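Local atomic coordinates of VIN1 (Oscarella pearsei, PDB entry 6BFI), a protein that probably binds filamentous actin as a sponge homolog of vinculin and may play a role in cell-cell adhesion. Residues Ala549-Asn554 with Cys747-Ala752; Gln652-Met657 with Met702-Lys707; Glu301-Ala306 with Lys317-Ala322; Lys384-Ala389 with Gln405-Phe410; Ser573-Glu578 with Arg593-Ser598. All coordinates share one frame; numbering follows the deposited sequence.

Interaction 1. Residues Ala549-Asn554 with Cys747-Ala752; sequences ADNSEN and CMDKRA
Ser552 and Asp749 form a single, isolated beta bridge that joins the loop after helix 524-550 to the turn leading into helix 750-760. The backbone bonds come from the residues flanking this pair. Lys750 N gives a nearly straight bond to Asn551 O (2.9 Å, 172° at the hydrogen), and Glu553 N gives a longer one to Met748 O (3.3 Å). Met748 O also receives a CA-H contact from Ser552 CA at 3.4 Å.

Two side-chain bonds reinforce the bridge. Asn551 has CG anti to its backbone N (chi1 -171°); from there its ND2 donates to Asp749 OD1 at 2.6 Å, on the syn side but 33° out of the carboxylate plane. OD1 of this N-cap residue also takes a weak capping bond from Arg751 N. Lys750, extended beyond CG, lets NZ donate to Asp550 O (3.0 Å). An alanine in place of Lys750 would probably leave Asp550 O without this ammonium donor and take from Glu553 the ammonium group near its carboxylate.

Side-chain packing flanks the bridge at the protein surface. The Glu553 chain crosses that of Lys750 at about a right angle, with OE2 3.5 Å from CE. At the other end, Met748, bent at its last torsion, sets CE 3.7 Å from Asn554 CA.

Interaction 2. Residues Gln652-Met657 with Met702-Lys707; sequences QEAEEM and MAMMSK
A nearly perpendicular helix crossing brings Ala654 and Met657 of helix 649-659 against Ala703 and Met704 of helix 690-710. The two short segments run at 86° to each other, their axes 9.4 Å apart at closest approach.

The sulfur of Met704 lies at the centre of the contact. Bent at chi2, its chain sets SD 3.6 Å from Ala654 CB. Met657 crosses Met704 at about a right angle, and its methyl CE touches the same sulfur at 3.6 Å while also lying 3.8 Å from Ala703 CB. Met704 SD thus touches both the alanine methyl and the methionine methyl of helix 649-659.

Charged chains border this patch. Glu653, extended with CG anti to its backbone N, crosses Lys707 at about a right angle, and OE2 comes within 3.3 Å of CE. Lys707 turns at chi4 (-65°), and NZ stays 4.1 Å from Glu653 OE2, opposite charges that probably attract, though beyond a salt bridge. Met704 also reaches Met725 of helix 718-745.

Such a short helix laid across a bundle helix, after a proline-rich linker, is consistent with the helical-bundle tail of vinculin proteins.

Interaction 3. Residues Glu301-Ala306 with Lys317-Ala322; sequences EGRRVA and KLLAAA
Arg303 lays its aliphatic chain over Ala322 and Leu319 on the neighbouring helix. Its CG is beside the backbone N (chi1 -60°), and the chain then runs straight to NE, passing 3.7 Å from Ala322 CB at CG. Farther out, the same methyl meets the guanidinium at its edge, close to the plane, with Ala322 CB 3.4 Å from Arg303 NE. Leu319 crosses the arginine chain at about a right angle, its CD2 3.9 Å from Arg303 CG. The polar end continues past this apolar ground: NH2 forms salt bridges with Asp323, the next residue after Ala322, and Asp326, about a turn beyond, so that the charge is paired on the helix that the rest of the chain packs against.

Ala306 holds the other side of the interface. Its CB lies 3.7 Å from Leu318 CB and touches Leu319 CD2 at 3.9 Å, so two successive leucines close on one methyl. Leu318 also reaches past that methyl, bringing CD1 3.7 Å from Ala306 CA, and the same CD1 skirts Val305 CG1 at 4.2 Å. Gly302 has no side chain to hold the helices apart, and its carbonyl faces Leu318 CB.

Behind the contact, helix 344-375 packs Leu360 against Leu318 and Leu368 against Val305, on a buried part of the contact. The axes approach to 8.7 Å and their directions differ by 164°. Two nearly antiparallel helices, packed through small residues and joined by a short connection, make the helical hairpin typical of the bundles of the vinculin family.

Interaction 4. Residues Lys384-Ala389 with Gln405-Phe410; sequences KALEDA and QKAKEF
Glu387 OE1, next along the chain from the contact residue Leu386, is gripped by two ammonium groups: Lys384 NZ of its own helix at 3.1 Å, lying nearly along the carboxylate C-O bond direction, and Lys476 of helix 466-493. Lys384 NZ also has a long salt bridge to Asp388, so the three residues of segment 384-389 form a small network, tied through Glu387 to another helix.

The interface with segment 405-410 is different, made of alanines, a leucine, the hydrocarbon part of Lys406 and the Phe410 ring. Leu386 supplies the main wedge, with CG anti to its backbone N (chi1 175°). Its branch tip CD1 lies 3.7 Å from Ala407 CA and 3.9 Å from Ala407 CB, close against the backbone of the partner helix. The other branch, CD2, approaches the Phe410 ring obliquely, 4.3 Å from CG.

Lys406 takes part through its hydrocarbon chain. CG is set beside the backbone N, and the bend at chi2 (-65°) brings CD to 3.7 Å from Ala385 CB. On the next turn, Ala389 CB touches Lys406 CG at 3.9 Å. The two alanine methyls thus support successive parts of one lysine chain, while its CB rests near Leu386 CA.

The two segments run nearly antiparallel, 156° apart, with axes 8.6 Å from each other. Helix 452-460 packs Val452 and Ala456 against Leu386, and Val452 also meets Phe410, whose ring encounters Trp479 of helix 466-493.

Interaction 5. Residues Ser573-Glu578 with Arg593-Ser598; sequences SPMVIE and RKFCSS
Met575 and Phe595 lie side by side and point the same way between helices 572-584 and 589-615. In both, CG is anti to the backbone N; the methionine then bends at chi2 (-88°), placing its sulfur at the rim of the aromatic ring. Met575 SD is 3.8 Å from Phe595 CE1 and 76° off the ring normal, a Met-aromatic contact made at the edge. Met575 O also meets the ring edge, in its plane, 3.9 Å from Phe595 CD1.

Ser598 sits against the start of the methionine chain, its CB 3.6 Å from Met575 CA. Its OG, beside the backbone N, turns back to donate to Lys594 O at 3.0 Å from above the carbonyl plane. That carbonyl also accepts from Ser598 N.

Glu578 folds at chi2 and crosses Lys594 obliquely. Its CB packs 3.9 Å from Phe595 CA, CG lies 3.7 Å from Ser598 OG, and OE1 reaches 3.5 Å from Lys594 CB. An alanine in place of Glu578 would probably open a gap beside Ser598 and leave CB and CD of Lys594 without the carboxylate oxygen that touches them.

Ala514 and Ala518 of helix 496-519 and Leu527 of helix 524-550 also pack on Phe595. With the segments at 152°, this is the near-antiparallel packing of successive helices typical of a vinculin-family helical bundle.

Interactions 3 and 4 are buried, interactions 2 and 5 partly so, and interaction 1 lies at the surface. Interactions 3, 4 and 5 each pair successive helices in near-antiparallel hairpins held by apolar packing, whereas interaction 2 is a perpendicular crossing built on methionines. Interaction 1 differs in chemistry: hydrogen bonds between loops and helix ends join parts of the chain nearly 200 residues apart, and the loop it closes encloses interactions 2 and 5. Helix 524-550, whose end enters interaction 1, also packs against interaction 5. Interactions 2 and 5 lie on opposite sides of the chain's centre, their centres about 72 Å apart.

Interaction 1. Residues Ala549-Asn554 with Cys747-Ala752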
# COMPACT_ATOMS: atom_id res chain seq x y z
N ALA A 549 3.78 20.74 3.06
CA ALA A 549 3.95 21.55 1.86
C ALA A 549 4.19 20.67 0.64
O ALA A 549 3.63 20.93 -0.44
CB ALA A 549 5.10 22.54 2.05
N ASP A 550 5.00 19.62 0.78
CA ASP A 550 5.26 18.72 -0.34
C ASP A 550 3.99 18.04 -0.82
O ASP A 550 3.83 17.81 -2.03
CB ASP A 550 6.29 17.66 0.07
CG ASP A 550 7.68 18.23 0.23
OD1 ASP A 550 7.81 19.48 0.23
OD2 ASP A 550 8.63 17.44 0.36
N ASN A 551 3.07 17.72 0.09
CA ASN A 551 1.86 16.98 -0.25
C ASN A 551 0.82 17.82 -0.99
O ASN A 551 -0.19 17.26 -1.44
CB ASN A 551 1.25 16.39 1.02
CG ASN A 551 0.13 15.41 0.74
OD1 ASN A 551 0.35 14.33 0.20
ND2 ASN A 551 -1.09 15.80 1.09
N SER A 552 1.03 19.12 -1.13
CA SER A 552 0.06 20.00 -1.76
C SER A 552 0.60 20.51 -3.10
O SER A 552 1.78 20.84 -3.22
CB SER A 552 -0.27 21.19 -0.86
OG SER A 552 -1.17 22.08 -1.51
N GLU A 553 -0.29 20.56 -4.09
CA GLU A 553 0.02 21.16 -5.38
C GLU A 553 -0.51 22.58 -5.49
O GLU A 553 -0.55 23.14 -6.60
CB GLU A 553 -0.54 20.30 -6.52
CG GLU A 553 -0.01 18.88 -6.53
CD GLU A 553 0.24 18.35 -7.93
OE1 GLU A 553 -0.24 18.98 -8.90
OE2 GLU A 553 0.92 17.31 -8.07
N ASN A 554 -0.92 23.18 -4.38
CA ASN A 554 -1.41 24.55 -4.32
C ASN A 554 -0.23 25.50 -4.13
O ASN A 554 0.31 25.61 -3.03
CB ASN A 554 -2.43 24.71 -3.19
CG ASN A 554 -3.09 26.07 -3.17
OD1 ASN A 554 -2.96 26.85 -4.12
ND2 ASN A 554 -3.80 26.37 -2.09
N CYS A 747 -6.80 17.00 -8.51
CA CYS A 747 -6.70 16.93 -7.06
C CYS A 747 -5.38 17.52 -6.59
O CYS A 747 -4.33 17.26 -7.17
CB CYS A 747 -6.82 15.47 -6.60
SG CYS A 747 -6.69 15.24 -4.81
N MET A 748 -5.46 18.34 -5.55
CA MET A 748 -4.29 19.02 -5.00
C MET A 748 -3.77 18.36 -3.72
O MET A 748 -2.95 18.96 -3.02
CB MET A 748 -4.60 20.49 -4.75
CG MET A 748 -5.57 21.10 -5.75
SD MET A 748 -5.64 22.90 -5.66
CE MET A 748 -4.10 23.33 -6.47
N ASP A 749 -4.25 17.16 -3.41
CA ASP A 749 -3.82 16.41 -2.23
C ASP A 749 -3.10 15.16 -2.73
O ASP A 749 -3.74 14.19 -3.14
CB ASP A 749 -5.02 16.06 -1.35
CG ASP A 749 -4.61 15.62 0.04
OD1 ASP A 749 -3.44 15.22 0.23
OD2 ASP A 749 -5.46 15.67 0.95
N LYS A 750 -1.76 15.19 -2.69
CA LYS A 750 -0.98 14.11 -3.29
C LYS A 750 -1.21 12.79 -2.57
O LYS A 750 -1.03 11.72 -3.17
CB LYS A 750 0.50 14.47 -3.28
CG LYS A 750 0.87 15.62 -4.21
CD LYS A 750 2.36 15.92 -4.16
CE LYS A 750 2.72 17.09 -5.07
NZ LYS A 750 4.16 17.45 -4.98
N ARG A 751 -1.61 12.83 -1.30
CA ARG A 751 -1.94 11.60 -0.58
C ARG A 751 -3.16 10.92 -1.20
O ARG A 751 -3.10 9.74 -1.57
CB ARG A 751 -2.17 11.91 0.90
CG ARG A 751 -0.94 11.66 1.77
CD ARG A 751 -0.71 12.79 2.77
NE ARG A 751 -1.85 12.99 3.66
CZ ARG A 751 -1.94 13.99 4.54
NH1 ARG A 751 -0.95 14.87 4.64
NH2 ARG A 751 -3.00 14.10 5.32
N ALA A 752 -4.27 11.65 -1.33
CA ALA A 752 -5.47 11.08 -1.93
C ALA A 752 -5.27 10.84 -3.43
O ALA A 752 -5.79 9.87 -3.98
CB ALA A 752 -6.66 12.00 -1.69

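Interaction 2. Residues Gln652-Met657 with Met702-Lys707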
# COMPACT_ATOMS: atom_id res chain seq x y z
N GLN A 652 -32.32 -3.02 -17.21
CA GLN A 652 -33.51 -3.01 -16.37
C GLN A 652 -33.65 -4.32 -15.60
O GLN A 652 -33.91 -4.32 -14.39
CB GLN A 652 -34.75 -2.75 -17.22
CG GLN A 652 -36.07 -3.07 -16.53
CD GLN A 652 -36.37 -2.15 -15.36
OE1 GLN A 652 -35.84 -1.05 -15.27
NE2 GLN A 652 -37.25 -2.60 -14.47
N GLU A 653 -33.47 -5.45 -16.30
CA GLU A 653 -33.48 -6.74 -15.61
C GLU A 653 -32.36 -6.82 -14.58
O GLU A 653 -32.55 -7.38 -13.50
CB GLU A 653 -33.36 -7.87 -16.63
CG GLU A 653 -33.33 -9.26 -16.00
CD GLU A 653 -33.04 -10.35 -17.01
OE1 GLU A 653 -33.09 -10.07 -18.22
OE2 GLU A 653 -32.76 -11.49 -16.58
N ALA A 654 -31.19 -6.25 -14.90
CA ALA A 654 -30.11 -6.22 -13.92
C ALA A 654 -30.46 -5.34 -12.73
O ALA A 654 -30.05 -5.64 -11.60
CB ALA A 654 -28.82 -5.75 -14.58
N GLU A 655 -31.21 -4.26 -12.95
CA GLU A 655 -31.68 -3.44 -11.83
C GLU A 655 -32.62 -4.24 -10.93
O GLU A 655 -32.48 -4.22 -9.70
CB GLU A 655 -32.39 -2.19 -12.36
CG GLU A 655 -31.47 -1.04 -12.70
CD GLU A 655 -31.16 -0.16 -11.51
OE1 GLU A 655 -32.06 0.04 -10.67
OE2 GLU A 655 -30.01 0.31 -11.40
N GLU A 656 -33.58 -4.95 -11.53
CA GLU A 656 -34.48 -5.77 -10.73
C GLU A 656 -33.73 -6.85 -9.98
O GLU A 656 -34.08 -7.18 -8.84
CB GLU A 656 -35.56 -6.38 -11.62
CG GLU A 656 -36.59 -5.38 -12.13
CD GLU A 656 -37.82 -6.06 -12.68
OE1 GLU A 656 -37.92 -7.30 -12.57
OE2 GLU A 656 -38.70 -5.35 -13.23
N MET A 657 -32.69 -7.42 -10.59
CA MET A 657 -31.89 -8.43 -9.91
C MET A 657 -31.14 -7.83 -8.72
O MET A 657 -31.13 -8.40 -7.63
CB MET A 657 -30.91 -9.09 -10.88
CG MET A 657 -31.54 -10.02 -11.89
SD MET A 657 -30.31 -11.08 -12.68
CE MET A 657 -29.09 -9.88 -13.18
N MET A 702 -22.18 -6.53 -14.64
CA MET A 702 -21.51 -7.64 -13.98
C MET A 702 -22.52 -8.66 -13.45
O MET A 702 -22.26 -9.87 -13.48
CB MET A 702 -20.63 -7.12 -12.84
CG MET A 702 -19.78 -8.20 -12.17
SD MET A 702 -18.46 -8.85 -13.22
CE MET A 702 -17.35 -7.45 -13.30
N ALA A 703 -23.68 -8.19 -12.97
CA ALA A 703 -24.74 -9.11 -12.58
C ALA A 703 -25.24 -9.90 -13.78
O ALA A 703 -25.49 -11.12 -13.68
CB ALA A 703 -25.89 -8.34 -11.94
N MET A 704 -25.39 -9.24 -14.94
CA MET A 704 -25.76 -9.97 -16.15
C MET A 704 -24.72 -11.03 -16.49
O MET A 704 -25.07 -12.14 -16.90
CB MET A 704 -25.94 -9.00 -17.31
CG MET A 704 -27.06 -7.99 -17.10
SD MET A 704 -28.58 -8.78 -16.54
CE MET A 704 -28.98 -9.82 -17.94
N MET A 705 -23.43 -10.70 -16.32
CA MET A 705 -22.39 -11.70 -16.55
C MET A 705 -22.57 -12.89 -15.63
O MET A 705 -22.48 -14.05 -16.06
CB MET A 705 -21.00 -11.10 -16.36
CG MET A 705 -19.91 -12.18 -16.34
SD MET A 705 -18.21 -11.62 -16.16
CE MET A 705 -18.02 -10.64 -17.64
N SER A 706 -22.82 -12.63 -14.34
CA SER A 706 -23.09 -13.72 -13.40
C SER A 706 -24.20 -14.63 -13.93
O SER A 706 -24.05 -15.86 -13.97
CB SER A 706 -23.45 -13.16 -12.03
OG SER A 706 -23.88 -14.19 -11.15
N LYS A 707 -25.31 -14.03 -14.35
CA LYS A 707 -26.42 -14.81 -14.89
C LYS A 707 -25.99 -15.62 -16.11
O LYS A 707 -26.43 -16.76 -16.29
CB LYS A 707 -27.59 -13.89 -15.25
CG LYS A 707 -28.75 -14.58 -15.95
CD LYS A 707 -29.93 -13.65 -16.09
CE LYS A 707 -31.03 -14.27 -16.93
NZ LYS A 707 -30.59 -14.50 -18.34

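Interaction 3. Residues Glu301-Ala306 with Lys317-Ala322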
# COMPACT_ATOMS: atom_id res chain seq x y z
N GLU A 301 -12.90 1.67 20.06
CA GLU A 301 -11.69 2.21 19.45
C GLU A 301 -11.18 3.42 20.23
O GLU A 301 -9.97 3.57 20.43
CB GLU A 301 -11.95 2.57 17.98
CG GLU A 301 -10.83 3.37 17.31
CD GLU A 301 -9.58 2.55 17.03
OE1 GLU A 301 -9.53 1.35 17.39
OE2 GLU A 301 -8.63 3.11 16.45
N GLY A 302 -12.09 4.27 20.69
CA GLY A 302 -11.69 5.41 21.49
C GLY A 302 -10.98 5.01 22.77
O GLY A 302 -9.95 5.59 23.14
N ARG A 303 -11.51 4.00 23.47
CA ARG A 303 -10.87 3.55 24.70
C ARG A 303 -9.56 2.82 24.41
O ARG A 303 -8.61 2.93 25.20
CB ARG A 303 -11.83 2.65 25.49
CG ARG A 303 -13.12 3.36 25.88
CD ARG A 303 -14.08 2.45 26.63
NE ARG A 303 -15.33 3.15 26.94
CZ ARG A 303 -16.38 2.59 27.53
NH1 ARG A 303 -16.35 1.31 27.88
NH2 ARG A 303 -17.47 3.31 27.77
N ARG A 304 -9.50 2.09 23.29
CA ARG A 304 -8.25 1.45 22.90
C ARG A 304 -7.15 2.48 22.68
O ARG A 304 -6.02 2.29 23.14
CB ARG A 304 -8.46 0.62 21.63
CG ARG A 304 -7.28 -0.27 21.27
CD ARG A 304 -7.35 -0.73 19.82
NE ARG A 304 -6.70 0.22 18.91
CZ ARG A 304 -5.42 0.15 18.55
NH1 ARG A 304 -4.65 -0.83 19.02
NH2 ARG A 304 -4.91 1.05 17.73
N VAL A 305 -7.47 3.57 21.99
CA VAL A 305 -6.48 4.64 21.82
C VAL A 305 -6.20 5.32 23.16
O VAL A 305 -5.06 5.75 23.41
CB VAL A 305 -6.96 5.64 20.76
CG1 VAL A 305 -5.98 6.80 20.63
CG2 VAL A 305 -7.15 4.94 19.42
N ALA A 306 -7.20 5.42 24.03
CA ALA A 306 -6.98 6.03 25.34
C ALA A 306 -5.95 5.25 26.15
O ALA A 306 -5.14 5.85 26.87
CB ALA A 306 -8.31 6.12 26.11
N LYS A 317 -9.47 12.19 29.06
CA LYS A 317 -10.38 12.92 28.18
C LYS A 317 -11.07 11.98 27.20
O LYS A 317 -12.29 12.04 27.01
CB LYS A 317 -9.63 14.02 27.44
CG LYS A 317 -10.51 14.95 26.62
CD LYS A 317 -9.73 16.16 26.13
CE LYS A 317 -10.64 17.18 25.48
NZ LYS A 317 -11.70 17.66 26.41
N LEU A 318 -10.29 11.10 26.56
CA LEU A 318 -10.88 10.11 25.66
C LEU A 318 -11.85 9.20 26.41
O LEU A 318 -12.94 8.89 25.90
CB LEU A 318 -9.78 9.28 25.00
CG LEU A 318 -9.00 9.95 23.87
CD1 LEU A 318 -7.72 9.19 23.56
CD2 LEU A 318 -9.88 10.06 22.63
N LEU A 319 -11.49 8.79 27.62
CA LEU A 319 -12.41 7.98 28.42
C LEU A 319 -13.66 8.77 28.80
O LEU A 319 -14.76 8.21 28.85
CB LEU A 319 -11.70 7.45 29.67
CG LEU A 319 -10.56 6.47 29.39
CD1 LEU A 319 -9.85 6.09 30.68
CD2 LEU A 319 -11.08 5.23 28.68
N ALA A 320 -13.51 10.07 29.06
CA ALA A 320 -14.67 10.91 29.37
C ALA A 320 -15.63 10.96 28.18
O ALA A 320 -16.84 10.81 28.35
CB ALA A 320 -14.21 12.31 29.77
N ALA A 321 -15.09 11.19 26.98
CA ALA A 321 -15.94 11.19 25.79
C ALA A 321 -16.60 9.84 25.58
O ALA A 321 -17.77 9.76 25.18
CB ALA A 321 -15.12 11.60 24.56
N ALA A 322 -15.87 8.75 25.85
CA ALA A 322 -16.42 7.42 25.69
C ALA A 322 -17.61 7.19 26.62
O ALA A 322 -18.68 6.75 26.18
CB ALA A 322 -15.34 6.36 25.93

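Interaction 4. Residues Lys384-Ala389 with Gln405-Phe410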
# COMPACT_ATOMS: atom_id res chain seq x y z
N LYS A 384 23.09 8.48 18.90
CA LYS A 384 24.32 9.26 18.96
C LYS A 384 24.96 9.15 20.34
O LYS A 384 26.19 9.02 20.45
CB LYS A 384 24.04 10.72 18.62
CG LYS A 384 25.27 11.61 18.62
CD LYS A 384 26.30 11.11 17.62
CE LYS A 384 27.53 11.99 17.61
NZ LYS A 384 28.56 11.49 16.65
N ALA A 385 24.14 9.18 21.40
CA ALA A 385 24.66 8.98 22.74
C ALA A 385 25.26 7.58 22.90
O ALA A 385 26.26 7.41 23.62
CB ALA A 385 23.55 9.20 23.77
N LEU A 386 24.68 6.58 22.24
CA LEU A 386 25.25 5.24 22.29
C LEU A 386 26.59 5.18 21.55
O LEU A 386 27.55 4.58 22.05
CB LEU A 386 24.27 4.23 21.70
CG LEU A 386 24.80 2.79 21.57
CD1 LEU A 386 25.07 2.19 22.95
CD2 LEU A 386 23.84 1.93 20.78
N GLU A 387 26.67 5.79 20.37
CA GLU A 387 27.93 5.80 19.63
C GLU A 387 29.02 6.52 20.42
O GLU A 387 30.17 6.07 20.45
CB GLU A 387 27.75 6.44 18.26
CG GLU A 387 28.97 6.31 17.36
CD GLU A 387 28.93 7.24 16.16
OE1 GLU A 387 28.55 8.42 16.33
OE2 GLU A 387 29.26 6.79 15.04
N ASP A 388 28.68 7.64 21.05
CA ASP A 388 29.66 8.34 21.88
C ASP A 388 30.03 7.52 23.11
O ASP A 388 31.18 7.59 23.57
CB ASP A 388 29.12 9.71 22.30
CG ASP A 388 28.91 10.64 21.13
OD1 ASP A 388 29.54 10.41 20.07
OD2 ASP A 388 28.12 11.60 21.25
N ALA A 389 29.09 6.75 23.65
CA ALA A 389 29.41 5.88 24.78
C ALA A 389 30.39 4.78 24.37
O ALA A 389 31.28 4.41 25.14
CB ALA A 389 28.13 5.27 25.35
N GLN A 405 23.77 1.84 29.94
CA GLN A 405 22.62 2.72 30.08
C GLN A 405 22.20 3.30 28.74
O GLN A 405 21.01 3.31 28.39
CB GLN A 405 22.92 3.82 31.09
CG GLN A 405 21.73 4.73 31.35
CD GLN A 405 21.67 5.23 32.78
OE1 GLN A 405 22.66 5.74 33.31
NE2 GLN A 405 20.52 5.07 33.41
N LYS A 406 23.17 3.81 27.96
CA LYS A 406 22.85 4.35 26.65
C LYS A 406 22.30 3.28 25.72
O LYS A 406 21.44 3.56 24.88
CB LYS A 406 24.08 5.00 26.02
CG LYS A 406 24.67 6.15 26.83
CD LYS A 406 23.71 7.33 26.92
CE LYS A 406 24.34 8.49 27.67
NZ LYS A 406 23.45 9.69 27.68
N ALA A 407 22.77 2.04 25.86
CA ALA A 407 22.26 0.95 25.03
C ALA A 407 20.80 0.65 25.35
O ALA A 407 19.97 0.54 24.44
CB ALA A 407 23.13 -0.30 25.22
N LYS A 408 20.47 0.51 26.64
CA LYS A 408 19.09 0.22 27.01
C LYS A 408 18.17 1.38 26.62
O LYS A 408 17.05 1.16 26.14
CB LYS A 408 18.99 -0.07 28.50
CG LYS A 408 17.72 -0.81 28.89
CD LYS A 408 17.59 -2.10 28.10
CE LYS A 408 16.28 -2.81 28.39
NZ LYS A 408 16.12 -4.03 27.56
N GLU A 409 18.64 2.62 26.82
CA GLU A 409 17.85 3.77 26.40
C GLU A 409 17.62 3.76 24.90
O GLU A 409 16.53 4.12 24.43
CB GLU A 409 18.53 5.07 26.84
CG GLU A 409 18.42 5.35 28.32
CD GLU A 409 19.08 6.66 28.72
OE1 GLU A 409 19.78 7.26 27.87
OE2 GLU A 409 18.90 7.09 29.88
N PHE A 410 18.63 3.35 24.12
CA PHE A 410 18.43 3.26 22.67
C PHE A 410 17.39 2.20 22.32
O PHE A 410 16.51 2.43 21.49
CB PHE A 410 19.74 2.95 21.95
CG PHE A 410 19.55 2.54 20.52
CD1 PHE A 410 19.39 3.49 19.53
CD2 PHE A 410 19.49 1.20 20.17
CE1 PHE A 410 19.20 3.11 18.21
CE2 PHE A 410 19.30 0.82 18.85
CZ PHE A 410 19.15 1.78 17.87

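Interaction 5. Residues Ser573-Glu578 with Arg593-Ser598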
# COMPACT_ATOMS: atom_id res chain seq x y z
N SER A 573 18.38 29.12 15.90
CA SER A 573 19.79 29.23 16.30
C SER A 573 20.07 30.43 17.20
O SER A 573 20.72 30.25 18.25
CB SER A 573 20.68 29.25 15.05
OG SER A 573 20.57 28.04 14.33
N PRO A 574 19.63 31.66 16.87
CA PRO A 574 19.91 32.78 17.79
C PRO A 574 19.39 32.54 19.20
O PRO A 574 20.02 32.96 20.17
CB PRO A 574 19.21 33.96 17.12
CG PRO A 574 19.14 33.60 15.68
CD PRO A 574 18.92 32.12 15.67
N MET A 575 18.25 31.86 19.33
CA MET A 575 17.72 31.55 20.65
C MET A 575 18.68 30.65 21.42
O MET A 575 18.94 30.88 22.61
CB MET A 575 16.34 30.90 20.52
CG MET A 575 15.57 30.75 21.82
SD MET A 575 15.93 29.23 22.71
CE MET A 575 15.60 28.00 21.44
N VAL A 576 19.22 29.63 20.76
CA VAL A 576 20.13 28.71 21.43
C VAL A 576 21.43 29.41 21.82
O VAL A 576 21.94 29.23 22.93
CB VAL A 576 20.39 27.48 20.55
CG1 VAL A 576 21.45 26.59 21.17
CG2 VAL A 576 19.10 26.70 20.33
N ILE A 577 21.98 30.23 20.92
CA ILE A 577 23.23 30.90 21.25
C ILE A 577 23.01 31.93 22.36
O ILE A 577 23.91 32.19 23.17
CB ILE A 577 23.88 31.53 20.01
CG1 ILE A 577 23.18 32.83 19.60
CG2 ILE A 577 23.88 30.54 18.85
CD1 ILE A 577 23.91 33.60 18.52
N GLU A 578 21.81 32.52 22.44
CA GLU A 578 21.51 33.41 23.56
C GLU A 578 21.39 32.62 24.86
O GLU A 578 21.81 33.10 25.92
CB GLU A 578 20.24 34.22 23.29
CG GLU A 578 20.35 35.24 22.17
CD GLU A 578 21.40 36.31 22.42
OE1 GLU A 578 21.73 36.58 23.59
OE2 GLU A 578 21.89 36.89 21.43
N ARG A 593 17.15 38.98 29.09
CA ARG A 593 16.14 39.61 28.25
C ARG A 593 16.29 39.19 26.79
O ARG A 593 15.30 38.89 26.12
CB ARG A 593 16.21 41.13 28.38
CG ARG A 593 15.73 41.67 29.71
CD ARG A 593 15.61 43.18 29.67
NE ARG A 593 16.91 43.83 29.50
CZ ARG A 593 17.62 44.34 30.50
NH1 ARG A 593 17.16 44.28 31.74
NH2 ARG A 593 18.80 44.91 30.26
N LYS A 594 17.53 39.17 26.29
CA LYS A 594 17.77 38.73 24.92
C LYS A 594 17.25 37.31 24.70
O LYS A 594 16.54 37.04 23.72
CB LYS A 594 19.26 38.81 24.59
CG LYS A 594 19.86 40.20 24.71
CD LYS A 594 21.37 40.16 24.52
CE LYS A 594 21.99 41.54 24.70
NZ LYS A 594 23.48 41.49 24.69
N PHE A 595 17.60 36.40 25.61
CA PHE A 595 17.16 35.01 25.47
C PHE A 595 15.64 34.91 25.51
O PHE A 595 15.03 34.18 24.71
CB PHE A 595 17.78 34.15 26.56
CG PHE A 595 17.02 32.88 26.84
CD1 PHE A 595 17.02 31.85 25.91
CD2 PHE A 595 16.30 32.73 28.01
CE1 PHE A 595 16.31 30.69 26.16
CE2 PHE A 595 15.60 31.57 28.26
CZ PHE A 595 15.60 30.54 27.33
N CYS A 596 15.00 35.63 26.44
CA CYS A 596 13.54 35.58 26.53
C CYS A 596 12.89 36.08 25.25
O CYS A 596 11.93 35.47 24.76
CB CYS A 596 13.06 36.40 27.73
SG CYS A 596 13.52 35.71 29.35
N SER A 597 13.40 37.17 24.68
CA SER A 597 12.85 37.68 23.43
C SER A 597 13.06 36.69 22.29
O SER A 597 12.19 36.53 21.43
CB SER A 597 13.48 39.03 23.09
OG SER A 597 13.27 39.97 24.13
N SER A 598 14.21 36.00 22.27
CA SER A 598 14.48 35.03 21.21
C SER A 598 13.53 33.84 21.30
O SER A 598 12.97 33.39 20.29
CB SER A 598 15.93 34.57 21.29
OG SER A 598 16.83 35.65 21.11